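PDB 3N8H: pantothenate synthetase from Francisella tularensis subsp. tularensis, which probably catalyses the ATP-dependent condensation of pantoate with beta-alanine through a pantoyl-adenylate intermediate, the last step in making pantothenate. Local coordinates for residues A[52-58]-A[89-95]; A[144-150]-A[170-176]. The contacts are given in a common frame with arbitrary orientation. Residues are numbered along the deposited sequence.

Contact 1: residues A[52-58]-A[89-95]; sequences VVIVSIF and VDVLFNP
Strand 52-57 and strand 91-93 run parallel, their axes 4.7 Å apart and crossing at -24°, with Ile54, Val55 and Ser56 paired to Val91, Leu92 and Phe93 (CA-CA 4.8, 5.2 and 4.5 Å). Four well-formed main-chain bonds alternate along the pair: Val91 N to Val53 O (3.1 Å), Val55 N to Val91 O (3.0 Å), Phe93 N to Val55 O (2.9 Å) and Ile57 N to Phe93 O (3.0 Å). Asp90, chi1 m, points toward its neighbour and accepts from Val53 N at OD1 (2.8 Å); Asn94, chi1 t, donates from ND2 to Ile57 O (2.9 Å). On one face Ile54 (m, t) sets CG1 4.2 Å from Val91 CB. On the other, Val55 and Val89, both t, meet CG2 to CG1 at 3.9 Å, and Leu92, chi2 off-rotamer at -138°, brings CD2 4.1 Å from Ile57 CG1. Beyond the strands, Phe58 CB packs 4.1 Å from Pro95 CD. Polar side chains continue the backbone bonding at both ends of a largely buried aliphatic pairing within the parallel Rossmann-like sheet.

Contact 2: residues A[144-150]-A[170-176]; sequences PNNLYLG and NTKIIVC. With AMP (adenosine monophosphate), chain D.
Strands 146-150 and 172-176 lie parallel at -28° with axes 4.6 Å apart; Asn146 pairs with Lys172 and the register continues to Gly150 with Cys176 (CA-CA 4.8 Å for both). Backbone bonds join Lys172 N to Asn145 O, Leu147 N to Lys172 O, Ile174 N to Leu147 O, Leu149 N to Ile174 O and Cys176 N to Leu149 O (2.8, 2.7, 2.8, 3.0 and 2.8 Å in turn). Side-chain polar bonds join Thr171 OG1 to Pro144 O (2.7 Å) and Lys172 NZ to Asn146 OD1 (3.0 Å); Asn146 ND2 bonds Asn50 OD1. Among apolar contacts, Ile174 (m, p) places CD1 4.1 Å from the Tyr148 ring centroid, a CH-pi contact over its face. Strand 146-150 ends with Leu149 and Gly150 in the AMP pocket, Gly150 probably also binding ATP; Gly150 N donates to AMP O3' (2.9 Å). Helix 154-166, the crossover of this beta-alpha-beta unit, covers the Leu147, Leu149, Ile173 and Val175 face, helix 37-49 meets Tyr148, Ile174 and Cys176, and strand 26-31 flanks strand 146-150.

In the fold
From the N terminus, strand 5-7 forms one sheet edge and strand 26-31 lies near its middle, beside strand 52-57. Contact 1 then closes a 30-residue excursion containing helices 67-72 and 77-86, returning the chain to pair 89-95 with 52-58. Only after that does contact 2 open: helix 154-166 lies in the 19-residue connection of its beta-alpha-beta unit. The two loops are therefore in series, neither nested nor crossed. Across the parallel sheet, strand 26-31 separates the pairs by bonding to both 52-57 and 146-150; their centres lie 15 Å apart. Contact 1 links toward edge strand 5-7, whereas contact 2 includes edge strand 172-176.

Contact 1: residues A[52-58]-A[89-95]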
loop_
_atom_site.group_PDB
_atom_site.type_symbol
_atom_site.label_atom_id
_atom_site.label_comp_id
_atom_site.label_asym_id
_atom_site.label_seq_id
_atom_site.Cartn_x
_atom_site.Cartn_y
_atom_site.Cartn_z
ATOM N N VAL A 52 1.806 -0.478 -26.915
ATOM C CA VAL A 52 0.510 -0.097 -26.379
ATOM C C VAL A 52 0.696 1.032 -25.378
ATOM O O VAL A 52 1.510 0.936 -24.454
ATOM C CB VAL A 52 -0.178 -1.274 -25.688
ATOM C CG1 VAL A 52 -1.582 -0.895 -25.236
ATOM C CG2 VAL A 52 -0.203 -2.484 -26.609
ATOM N N VAL A 53 -0.044 2.116 -25.577
ATOM C CA VAL A 53 -0.008 3.228 -24.635
ATOM C C VAL A 53 -1.377 3.370 -24.014
ATOM O O VAL A 53 -2.414 3.350 -24.708
ATOM C CB VAL A 53 0.440 4.571 -25.300
ATOM C CG1 VAL A 53 0.386 5.750 -24.287
ATOM C CG2 VAL A 53 1.837 4.434 -25.856
ATOM N N ILE A 54 -1.350 3.472 -22.694
ATOM C CA ILE A 54 -2.517 3.689 -21.868
ATOM C C ILE A 54 -2.373 5.030 -21.180
ATOM O O ILE A 54 -1.322 5.342 -20.600
ATOM C CB ILE A 54 -2.602 2.629 -20.744
ATOM C CG1 ILE A 54 -2.722 1.222 -21.326
ATOM C CG2 ILE A 54 -3.737 2.949 -19.769
ATOM C CD1 ILE A 54 -2.612 0.122 -20.259
ATOM N N VAL A 55 -3.430 5.822 -21.223
ATOM C CA VAL A 55 -3.458 7.088 -20.496
ATOM C C VAL A 55 -4.636 7.029 -19.532
ATOM O O VAL A 55 -5.740 6.655 -19.934
ATOM C CB VAL A 55 -3.615 8.282 -21.469
ATOM C CG1 VAL A 55 -3.935 9.581 -20.716
ATOM C CG2 VAL A 55 -2.354 8.440 -22.342
ATOM N N SER A 56 -4.407 7.340 -18.259
ATOM C CA SER A 56 -5.530 7.435 -17.331
ATOM C C SER A 56 -5.888 8.914 -17.130
ATOM O O SER A 56 -5.041 9.798 -17.266
ATOM C CB SER A 56 -5.270 6.720 -15.985
ATOM O OG SER A 56 -4.151 7.245 -15.249
ATOM N N ILE A 57 -7.159 9.160 -16.867
ATOM C CA ILE A 57 -7.639 10.455 -16.431
ATOM C C ILE A 57 -8.539 10.183 -15.246
ATOM O O ILE A 57 -9.580 9.507 -15.357
ATOM C CB ILE A 57 -8.429 11.183 -17.523
ATOM C CG1 ILE A 57 -7.492 11.610 -18.660
ATOM C CG2 ILE A 57 -9.191 12.397 -16.947
ATOM C CD1 ILE A 57 -8.237 12.245 -19.838
ATOM N N PHE A 58 -8.099 10.680 -14.096
ATOM C CA PHE A 58 -8.801 10.460 -12.849
ATOM C C PHE A 58 -8.369 11.552 -11.890
ATOM O O PHE A 58 -7.202 11.594 -11.466
ATOM C CB PHE A 58 -8.514 9.064 -12.257
ATOM C CG PHE A 58 -9.233 8.799 -10.931
ATOM C CD1 PHE A 58 -8.507 8.594 -9.749
ATOM C CD2 PHE A 58 -10.631 8.776 -10.872
ATOM C CE1 PHE A 58 -9.162 8.362 -8.526
ATOM C CE2 PHE A 58 -11.295 8.549 -9.662
ATOM C CZ PHE A 58 -10.560 8.333 -8.483
ATOM N N VAL A 89 -3.475 7.392 -29.086
ATOM C CA VAL A 89 -3.449 6.659 -27.824
ATOM C C VAL A 89 -4.358 5.429 -27.897
ATOM O O VAL A 89 -5.490 5.524 -28.341
ATOM C CB VAL A 89 -3.859 7.553 -26.620
ATOM C CG1 VAL A 89 -4.102 6.691 -25.395
ATOM C CG2 VAL A 89 -2.768 8.582 -26.329
ATOM N N ASP A 90 -3.855 4.279 -27.454
ATOM C CA ASP A 90 -4.581 3.026 -27.597
ATOM C C ASP A 90 -5.733 2.905 -26.608
ATOM O O ASP A 90 -6.840 2.546 -27.002
ATOM C CB ASP A 90 -3.628 1.827 -27.503
ATOM C CG ASP A 90 -2.488 1.922 -28.505
ATOM O OD1 ASP A 90 -1.340 2.175 -28.080
ATOM O OD2 ASP A 90 -2.747 1.783 -29.725
ATOM N N VAL A 91 -5.491 3.224 -25.335
ATOM C CA VAL A 91 -6.545 3.080 -24.323
ATOM C C VAL A 91 -6.659 4.291 -23.420
ATOM O O VAL A 91 -5.663 4.725 -22.846
ATOM C CB VAL A 91 -6.319 1.855 -23.391
ATOM C CG1 VAL A 91 -7.495 1.697 -22.437
ATOM C CG2 VAL A 91 -6.114 0.588 -24.197
ATOM N N LEU A 92 -7.868 4.828 -23.295
ATOM C CA LEU A 92 -8.168 5.823 -22.262
ATOM C C LEU A 92 -8.828 5.096 -21.096
ATOM O O LEU A 92 -9.888 4.476 -21.254
ATOM C CB LEU A 92 -9.157 6.865 -22.771
ATOM C CG LEU A 92 -9.270 8.209 -22.038
ATOM C CD1 LEU A 92 -10.713 8.696 -21.865
ATOM C CD2 LEU A 92 -8.492 8.256 -20.730
ATOM N N PHE A 93 -8.215 5.185 -19.924
ATOM C CA PHE A 93 -8.817 4.641 -18.720
ATOM C C PHE A 93 -9.301 5.790 -17.861
ATOM O O PHE A 93 -8.500 6.527 -17.275
ATOM C CB PHE A 93 -7.809 3.813 -17.937
ATOM C CG PHE A 93 -8.356 3.250 -16.668
ATOM C CD1 PHE A 93 -9.603 2.656 -16.642
ATOM C CD2 PHE A 93 -7.619 3.310 -15.493
ATOM C CE1 PHE A 93 -10.106 2.122 -15.461
ATOM C CE2 PHE A 93 -8.113 2.776 -14.322
ATOM C CZ PHE A 93 -9.356 2.188 -14.300
ATOM N N ASN A 94 -10.616 5.916 -17.771
ATOM C CA ASN A 94 -11.258 7.057 -17.155
ATOM C C ASN A 94 -12.272 6.553 -16.128
ATOM O O ASN A 94 -13.484 6.529 -16.406
ATOM C CB ASN A 94 -11.959 7.852 -18.257
ATOM C CG ASN A 94 -12.718 9.034 -17.735
ATOM O OD1 ASN A 94 -13.812 9.344 -18.221
ATOM N ND2 ASN A 94 -12.150 9.707 -16.737
ATOM N N PRO A 95 -11.780 6.111 -14.953
ATOM C CA PRO A 95 -12.654 5.460 -13.977
ATOM C C PRO A 95 -13.334 6.473 -13.080
ATOM O O PRO A 95 -12.954 7.639 -13.054
ATOM C CB PRO A 95 -11.692 4.589 -13.156
ATOM C CG PRO A 95 -10.395 5.329 -13.217
ATOM C CD PRO A 95 -10.379 6.158 -14.493
#

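Contact 2: residues A[144-150]-A[170-176]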
loop_
_atom_site.group_PDB
_atom_site.type_symbol
_atom_site.label_atom_id
_atom_site.label_comp_id
_atom_site.label_asym_id
_atom_site.label_seq_id
_atom_site.Cartn_x
_atom_site.Cartn_y
_atom_site.Cartn_z
ATOM N N PRO A 144 1.767 -1.941 -16.260
ATOM C CA PRO A 144 2.509 -1.538 -17.444
ATOM C C PRO A 144 3.963 -1.955 -17.340
ATOM O O PRO A 144 4.456 -2.246 -16.248
ATOM C CB PRO A 144 2.410 -0.005 -17.402
ATOM C CG PRO A 144 2.377 0.292 -15.920
ATOM C CD PRO A 144 1.567 -0.825 -15.318
ATOM N N ASN A 145 4.641 -1.946 -18.481
ATOM C CA ASN A 145 6.079 -2.142 -18.540
ATOM C C ASN A 145 6.819 -0.847 -18.231
ATOM O O ASN A 145 7.879 -0.865 -17.573
ATOM C CB ASN A 145 6.481 -2.624 -19.932
ATOM C CG ASN A 145 5.872 -3.957 -20.280
ATOM O OD1 ASN A 145 4.995 -4.053 -21.151
ATOM N ND2 ASN A 145 6.331 -5.004 -19.606
ATOM N N ASN A 146 6.258 0.269 -18.717
ATOM C CA ASN A 146 6.887 1.580 -18.593
ATOM C C ASN A 146 5.953 2.666 -18.072
ATOM O O ASN A 146 4.840 2.839 -18.571
ATOM C CB ASN A 146 7.475 2.036 -19.926
ATOM C CG ASN A 146 8.591 1.118 -20.411
ATOM O OD1 ASN A 146 9.600 0.932 -19.737
ATOM N ND2 ASN A 146 8.400 0.541 -21.575
ATOM N N LEU A 147 6.432 3.404 -17.077
ATOM C CA LEU A 147 5.658 4.494 -16.476
ATOM C C LEU A 147 6.323 5.837 -16.787
ATOM O O LEU A 147 7.509 6.002 -16.541
ATOM C CB LEU A 147 5.577 4.326 -14.947
ATOM C CG LEU A 147 4.796 5.404 -14.174
ATOM C CD1 LEU A 147 3.360 5.485 -14.665
ATOM C CD2 LEU A 147 4.850 5.176 -12.619
ATOM N N TYR A 148 5.546 6.795 -17.289
ATOM C CA TYR A 148 6.081 8.113 -17.685
ATOM C C TYR A 148 5.595 9.206 -16.726
ATOM O O TYR A 148 4.392 9.351 -16.501
ATOM C CB TYR A 148 5.727 8.422 -19.170
ATOM C CG TYR A 148 6.352 7.369 -20.063
ATOM C CD1 TYR A 148 7.584 7.573 -20.651
ATOM C CD2 TYR A 148 5.761 6.136 -20.209
ATOM C CE1 TYR A 148 8.205 6.579 -21.403
ATOM C CE2 TYR A 148 6.359 5.144 -20.958
ATOM C CZ TYR A 148 7.578 5.361 -21.547
ATOM O OH TYR A 148 8.147 4.341 -22.300
ATOM N N LEU A 149 6.560 9.927 -16.141
ATOM C CA LEU A 149 6.314 10.940 -15.125
ATOM C C LEU A 149 7.074 12.213 -15.490
ATOM O O LEU A 149 8.166 12.144 -16.068
ATOM C CB LEU A 149 6.787 10.456 -13.739
ATOM C CG LEU A 149 6.181 9.200 -13.093
ATOM C CD1 LEU A 149 6.856 8.918 -11.758
ATOM C CD2 LEU A 149 4.667 9.364 -12.904
ATOM N N GLY A 150 6.505 13.371 -15.145
ATOM C CA GLY A 150 7.159 14.637 -15.405
ATOM C C GLY A 150 8.091 15.022 -14.250
ATOM O O GLY A 150 7.765 14.866 -13.069
ATOM N N ASN A 170 7.090 -4.498 -11.173
ATOM C CA ASN A 170 8.083 -4.601 -12.248
ATOM C C ASN A 170 7.748 -3.662 -13.399
ATOM O O ASN A 170 7.211 -4.063 -14.430
ATOM C CB ASN A 170 8.249 -6.052 -12.724
ATOM C CG ASN A 170 9.529 -6.260 -13.508
ATOM O OD1 ASN A 170 10.083 -5.314 -14.066
ATOM N ND2 ASN A 170 10.011 -7.501 -13.549
ATOM N N THR A 171 8.037 -2.389 -13.174
ATOM C CA THR A 171 7.713 -1.324 -14.094
ATOM C C THR A 171 8.915 -0.386 -14.112
ATOM O O THR A 171 9.451 -0.048 -13.064
ATOM C CB THR A 171 6.465 -0.550 -13.619
ATOM O OG1 THR A 171 5.298 -1.367 -13.799
ATOM C CG2 THR A 171 6.299 0.728 -14.412
ATOM N N LYS A 172 9.359 0.005 -15.299
ATOM C CA LYS A 172 10.431 0.975 -15.391
ATOM C C LYS A 172 9.821 2.375 -15.302
ATOM O O LYS A 172 8.711 2.611 -15.788
ATOM C CB LYS A 172 11.206 0.798 -16.697
ATOM C CG LYS A 172 12.343 1.772 -16.871
ATOM C CD LYS A 172 13.479 1.170 -17.695
ATOM C CE LYS A 172 13.562 1.785 -19.088
ATOM N NZ LYS A 172 12.604 1.170 -20.057
ATOM N N ILE A 173 10.530 3.292 -14.656
ATOM C CA ILE A 173 10.074 4.685 -14.580
ATOM C C ILE A 173 10.922 5.596 -15.464
ATOM O O ILE A 173 12.136 5.659 -15.311
ATOM C CB ILE A 173 10.065 5.188 -13.138
ATOM C CG1 ILE A 173 8.925 4.498 -12.387
ATOM C CG2 ILE A 173 9.898 6.722 -13.076
ATOM C CD1 ILE A 173 9.164 4.359 -10.929
ATOM N N ILE A 174 10.256 6.288 -16.387
ATOM C CA ILE A 174 10.884 7.237 -17.297
ATOM C C ILE A 174 10.503 8.678 -16.885
ATOM O O ILE A 174 9.335 9.050 -16.941
ATOM C CB ILE A 174 10.419 6.995 -18.753
ATOM C CG1 ILE A 174 10.707 5.547 -19.187
ATOM C CG2 ILE A 174 11.127 7.965 -19.700
ATOM C CD1 ILE A 174 9.787 4.510 -18.544
ATOM N N VAL A 175 11.485 9.468 -16.447
ATOM C CA VAL A 175 11.248 10.869 -16.072
ATOM C C VAL A 175 11.450 11.797 -17.271
ATOM O O VAL A 175 12.431 11.660 -18.002
ATOM C CB VAL A 175 12.193 11.301 -14.928
ATOM C CG1 VAL A 175 11.838 12.699 -14.440
ATOM C CG2 VAL A 175 12.097 10.296 -13.795
ATOM N N CYS A 176 10.541 12.750 -17.451
ATOM C CA CYS A 176 10.510 13.576 -18.651
ATOM C C CYS A 176 10.617 15.064 -18.320
ATOM O O CYS A 176 10.067 15.500 -17.321
ATOM C CB CYS A 176 9.208 13.305 -19.421
ATOM S SG CYS A 176 9.006 11.564 -19.947
HETATM P P AMP D . -1.127 16.015 -13.446
HETATM O O1P AMP D . -2.190 15.712 -14.498
HETATM O O2P AMP D . -0.779 17.458 -13.246
HETATM O O3P AMP D . -1.346 15.289 -12.169
HETATM O "O5'" AMP D . 0.230 15.482 -14.157
HETATM C "C5'" AMP D . 0.308 14.215 -14.811
HETATM C "C4'" AMP D . 1.732 13.929 -15.222
HETATM O "O4'" AMP D . 2.168 14.961 -16.164
HETATM C "C3'" AMP D . 2.739 13.937 -14.059
HETATM O "O3'" AMP D . 3.778 12.975 -14.311
HETATM C "C2'" AMP D . 3.312 15.346 -14.144
HETATM O "O2'" AMP D . 4.579 15.541 -13.536
HETATM C "C1'" AMP D . 3.348 15.564 -15.654
HETATM N N9 AMP D . 3.429 16.984 -16.015
HETATM C C8 AMP D . 2.620 17.967 -15.557
HETATM N N7 AMP D . 3.001 19.172 -16.065
HETATM C C5 AMP D . 4.093 18.961 -16.842
HETATM C C6 AMP D . 4.984 19.806 -17.665
HETATM N N6 AMP D . 4.771 21.131 -17.724
HETATM N N1 AMP D . 5.999 19.229 -18.333
HETATM C C2 AMP D . 6.206 17.894 -18.232
HETATM N N3 AMP D . 5.433 17.057 -17.508
HETATM C C4 AMP D . 4.370 17.523 -16.802
HETATM O O HOH W 1 5.419 -5.082 -16.270
HETATM O O HOH W 2 8.381 -4.846 -17.194
#